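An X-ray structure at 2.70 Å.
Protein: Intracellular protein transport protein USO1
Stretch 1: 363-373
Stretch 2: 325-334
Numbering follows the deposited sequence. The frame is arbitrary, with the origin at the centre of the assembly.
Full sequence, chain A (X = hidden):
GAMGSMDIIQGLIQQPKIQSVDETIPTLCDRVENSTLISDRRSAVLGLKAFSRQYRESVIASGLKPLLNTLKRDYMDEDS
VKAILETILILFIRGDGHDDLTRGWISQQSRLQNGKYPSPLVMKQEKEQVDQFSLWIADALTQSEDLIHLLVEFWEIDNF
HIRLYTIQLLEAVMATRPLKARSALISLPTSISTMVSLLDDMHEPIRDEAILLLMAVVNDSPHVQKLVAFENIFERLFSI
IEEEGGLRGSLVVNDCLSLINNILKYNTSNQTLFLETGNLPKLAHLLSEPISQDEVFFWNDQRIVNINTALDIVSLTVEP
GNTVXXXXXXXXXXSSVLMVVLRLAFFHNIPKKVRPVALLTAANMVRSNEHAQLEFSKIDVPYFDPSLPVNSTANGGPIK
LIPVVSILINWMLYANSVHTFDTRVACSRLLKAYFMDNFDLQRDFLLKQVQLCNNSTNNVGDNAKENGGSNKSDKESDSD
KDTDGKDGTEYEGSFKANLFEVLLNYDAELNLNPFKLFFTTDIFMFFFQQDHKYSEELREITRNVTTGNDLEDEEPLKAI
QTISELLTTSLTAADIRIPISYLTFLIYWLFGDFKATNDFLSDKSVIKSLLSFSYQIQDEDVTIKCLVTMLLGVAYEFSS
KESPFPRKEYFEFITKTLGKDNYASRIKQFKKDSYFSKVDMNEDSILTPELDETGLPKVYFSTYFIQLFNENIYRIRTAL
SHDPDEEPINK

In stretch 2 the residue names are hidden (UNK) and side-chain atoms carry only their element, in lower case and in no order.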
# COMPACT_ATOMS: atom_id res chain seq x y z
N ALA A 363 2.31 -5.50 -9.65
CA ALA A 363 1.02 -5.27 -10.34
C ALA A 363 1.07 -3.86 -10.95
O ALA A 363 0.59 -3.66 -12.05
CB ALA A 363 -0.15 -5.50 -9.39
N ASN A 364 1.57 -2.89 -10.23
CA ASN A 364 1.74 -1.51 -10.76
C ASN A 364 2.71 -1.48 -11.96
O ASN A 364 2.42 -0.86 -12.96
CB ASN A 364 2.25 -0.61 -9.66
CG ASN A 364 1.14 -0.20 -8.72
OD1 ASN A 364 0.02 0.09 -9.14
ND2 ASN A 364 1.54 -0.10 -7.46
N MET A 365 3.76 -2.28 -11.90
CA MET A 365 4.75 -2.41 -12.99
C MET A 365 4.15 -2.93 -14.32
O MET A 365 4.70 -2.53 -15.39
CB MET A 365 5.87 -3.34 -12.55
CG MET A 365 6.62 -2.77 -11.32
SD MET A 365 8.22 -3.52 -11.28
CE MET A 365 8.19 -4.36 -9.72
N VAL A 366 3.10 -3.76 -14.32
CA VAL A 366 2.65 -4.48 -15.56
C VAL A 366 1.25 -4.07 -15.97
O VAL A 366 0.86 -4.31 -17.10
CB VAL A 366 2.74 -5.99 -15.42
CG1 VAL A 366 4.10 -6.43 -14.96
CG2 VAL A 366 1.68 -6.52 -14.50
N ARG A 367 0.51 -3.43 -15.09
CA ARG A 367 -0.89 -3.11 -15.35
C ARG A 367 -1.03 -2.41 -16.70
O ARG A 367 -0.55 -1.31 -16.84
CB ARG A 367 -1.42 -2.20 -14.24
CG ARG A 367 -2.92 -1.92 -14.38
CD ARG A 367 -3.72 -1.80 -13.10
NE ARG A 367 -2.84 -1.34 -12.03
CZ ARG A 367 -2.56 -2.01 -10.93
NH1 ARG A 367 -3.13 -3.15 -10.69
NH2 ARG A 367 -1.69 -1.53 -10.06
N SER A 368 -1.71 -3.01 -17.65
CA SER A 368 -2.19 -2.31 -18.89
C SER A 368 -1.06 -1.98 -19.89
O SER A 368 -1.16 -0.98 -20.56
CB SER A 368 -2.90 -1.06 -18.51
OG SER A 368 -4.26 -1.29 -18.67
N ASN A 369 -0.01 -2.79 -19.94
CA ASN A 369 1.21 -2.55 -20.73
C ASN A 369 1.46 -3.88 -21.43
O ASN A 369 2.02 -4.76 -20.73
CB ASN A 369 2.35 -2.16 -19.79
CG ASN A 369 3.64 -1.80 -20.48
OD1 ASN A 369 4.13 -2.51 -21.38
ND2 ASN A 369 4.23 -0.71 -20.01
N GLU A 370 0.95 -4.04 -22.68
CA GLU A 370 1.20 -5.24 -23.51
C GLU A 370 2.64 -5.75 -23.25
O GLU A 370 2.83 -6.91 -22.92
CB GLU A 370 1.05 -4.87 -24.99
CG GLU A 370 -0.30 -5.13 -25.62
CD GLU A 370 -0.19 -5.59 -27.06
OE1 GLU A 370 -0.99 -5.12 -27.93
OE2 GLU A 370 0.73 -6.40 -27.33
N HIS A 371 3.63 -4.88 -23.42
CA HIS A 371 5.06 -5.26 -23.38
C HIS A 371 5.39 -5.86 -21.99
O HIS A 371 6.06 -6.95 -21.92
CB HIS A 371 5.96 -4.04 -23.69
CG HIS A 371 7.39 -4.44 -23.61
ND1 HIS A 371 8.28 -3.84 -22.80
CD2 HIS A 371 8.00 -5.52 -24.09
CE1 HIS A 371 9.40 -4.52 -22.81
NE2 HIS A 371 9.25 -5.54 -23.59
N ALA A 372 4.96 -5.19 -20.92
CA ALA A 372 5.10 -5.71 -19.53
C ALA A 372 4.34 -7.04 -19.37
O ALA A 372 4.97 -8.02 -18.95
CB ALA A 372 4.71 -4.67 -18.50
N GLN A 373 3.11 -7.12 -19.80
CA GLN A 373 2.28 -8.35 -19.75
C GLN A 373 2.87 -9.49 -20.61
O GLN A 373 2.93 -10.68 -20.12
CB GLN A 373 0.87 -8.02 -20.21
CG GLN A 373 0.20 -7.06 -19.24
CD GLN A 373 -1.02 -6.40 -19.81
OE1 GLN A 373 -1.23 -6.40 -21.01
NE2 GLN A 373 -1.88 -5.89 -18.95
N UNK A 325 3.58 6.81 -17.00
CA UNK A 325 3.47 5.45 -16.42
C UNK A 325 4.06 4.43 -17.39
O UNK A 325 4.96 3.63 -16.97
c UNK A 325 2.03 5.12 -16.06
o UNK A 325 1.68 6.11 -15.10
c UNK A 325 1.89 3.71 -15.53
N UNK A 326 3.55 4.44 -18.62
CA UNK A 326 4.02 3.47 -19.63
C UNK A 326 5.53 3.60 -19.73
O UNK A 326 6.18 2.53 -19.68
c UNK A 326 3.30 3.66 -20.95
c UNK A 326 3.73 2.64 -22.00
o UNK A 326 1.92 3.52 -20.59
N UNK A 327 6.04 4.85 -19.83
CA UNK A 327 7.47 5.14 -20.01
C UNK A 327 8.18 4.49 -18.83
O UNK A 327 9.10 3.65 -19.07
n UNK A 327 12.11 7.32 -20.35
c UNK A 327 7.70 6.65 -20.17
c UNK A 327 9.11 7.08 -20.57
c UNK A 327 9.84 7.92 -19.53
c UNK A 327 11.20 8.43 -19.97
N UNK A 328 7.79 4.87 -17.61
CA UNK A 328 8.37 4.34 -16.35
C UNK A 328 8.29 2.81 -16.34
O UNK A 328 9.34 2.20 -16.05
n UNK A 328 8.65 8.44 -15.01
c UNK A 328 7.47 8.47 -14.39
c UNK A 328 8.93 7.17 -15.39
n UNK A 328 7.01 7.24 -14.35
c UNK A 328 7.66 4.93 -15.14
c UNK A 328 7.92 6.39 -14.95
N UNK A 329 7.10 2.24 -16.64
CA UNK A 329 6.86 0.79 -16.66
C UNK A 329 7.95 0.17 -17.56
O UNK A 329 8.72 -0.72 -17.06
c UNK A 329 4.40 0.46 -16.02
o UNK A 329 2.77 0.74 -17.74
c UNK A 329 5.46 0.43 -17.12
n UNK A 329 2.17 -0.46 -15.91
c UNK A 329 3.02 0.29 -16.62
N UNK A 330 8.01 0.65 -18.81
CA UNK A 330 8.97 0.24 -19.87
C UNK A 330 10.41 0.38 -19.36
O UNK A 330 11.16 -0.58 -19.47
c UNK A 330 8.75 1.06 -21.14
o UNK A 330 6.88 -0.33 -21.66
n UNK A 330 7.08 1.56 -22.82
c UNK A 330 7.47 0.71 -21.89
N UNK A 331 10.74 1.52 -18.75
CA UNK A 331 12.04 1.74 -18.08
C UNK A 331 12.30 0.62 -17.06
O UNK A 331 13.39 -0.00 -17.10
c UNK A 331 12.10 3.12 -17.47
N UNK A 332 11.35 0.35 -16.16
CA UNK A 332 11.58 -0.66 -15.07
C UNK A 332 11.75 -2.07 -15.67
O UNK A 332 12.43 -2.91 -15.02
c UNK A 332 10.38 0.59 -13.18
c UNK A 332 11.39 0.47 -12.07
c UNK A 332 10.42 -0.63 -14.09
c UNK A 332 8.98 0.79 -12.65
N UNK A 333 11.14 -2.31 -16.84
CA UNK A 333 11.17 -3.64 -17.50
C UNK A 333 12.55 -3.85 -18.12
O UNK A 333 13.03 -5.01 -18.11
c UNK A 333 7.94 -4.72 -19.30
c UNK A 333 9.18 -5.83 -17.46
c UNK A 333 10.06 -3.73 -18.54
c UNK A 333 8.83 -4.49 -18.09
N UNK A 334 13.20 -2.75 -18.54
CA UNK A 334 14.55 -2.74 -19.14
C UNK A 334 15.63 -2.81 -18.05
O UNK A 334 16.78 -2.43 -18.34
c UNK A 334 14.77 -1.47 -19.98
o UNK A 334 16.33 -0.55 -21.53
c UNK A 334 15.96 -1.59 -20.93
o UNK A 334 16.48 -2.73 -21.08

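Position 325 has three side-chain atoms, a carbon bearing one oxygen and one carbon, and none comes within contact distance of stretch 1. The beta-branched hydroxyl identifies Thr325, whose OG1 is hydrogen-bonded elsewhere in the structure. Position 326 repeats the pattern, a carbon carrying an oxygen and a carbon, and its branch carbon lies 3.9 Å from Asn369 ND2. This is Thr326, with CG2 as that carbon, at the fringe of the contact. Position 327 carries four carbons in a row ending in nitrogen and points away: Lys327. At position 328 one carbon leads to a five-membered ring of three carbons and two nitrogens, its end leading away from stretch 1. The ring is that of His328.

Position 329 is the heart of the matter. Three carbons run in a line, the third carrying one oxygen and one nitrogen, and these last atoms sit among the backbone oxygens of Asn364 and Arg367 and the side chain of Asn369. A three-carbon amide is Gln329. Its NE2 donates to Asn364 O and to Arg367 O, each at 3.0 Å, while its OE1 accepts from Asn369 ND2 at 3.1 Å, so the orientation of the amide suits all three partners.

Position 330 has two carbons, the second bearing an oxygen and a nitrogen; its CB starts sideways, but the end comes nearer, and the oxygen lies 3.1 Å from Asn369 ND2. The shorter amide is Asn330, whose OD1 accepts a hydrogen bond from that ND2. Position 331 has a single carbon, out of reach: Ala331. Position 332 has four carbons forked at the second, and the closest of them to Met365 lies 4.5 Å from its CG. It is Leu332. Position 333 has the same forked set, with one terminal carbon 3.3 Å from Ala372 CB and 3.6 Å from His371 ND1. This is Leu333, packed tightly through CD1 against a small residue. Position 334 has two carbons, the second carrying two oxygens, and makes no contact; the short carboxylate is Asp334, the first residue past the helix.

The rule here is to bring a helix-borne amide to a helix end. The Val366 to Asn369 type II turn follows one helix, and Gln329 NE2 takes up carbonyls from both the helix and the turn. Asn369 works in two directions: its OD1 caps the next helix by accepting from Ala372 N at 2.8 Å, leaving ND2 to bridge Gln329 and Asn330. Leucines at 332 and 333 add apolar packing against Met365 and Ala372, beside this polar centre.

Stretch 2 325-334: TTKHQNALLD
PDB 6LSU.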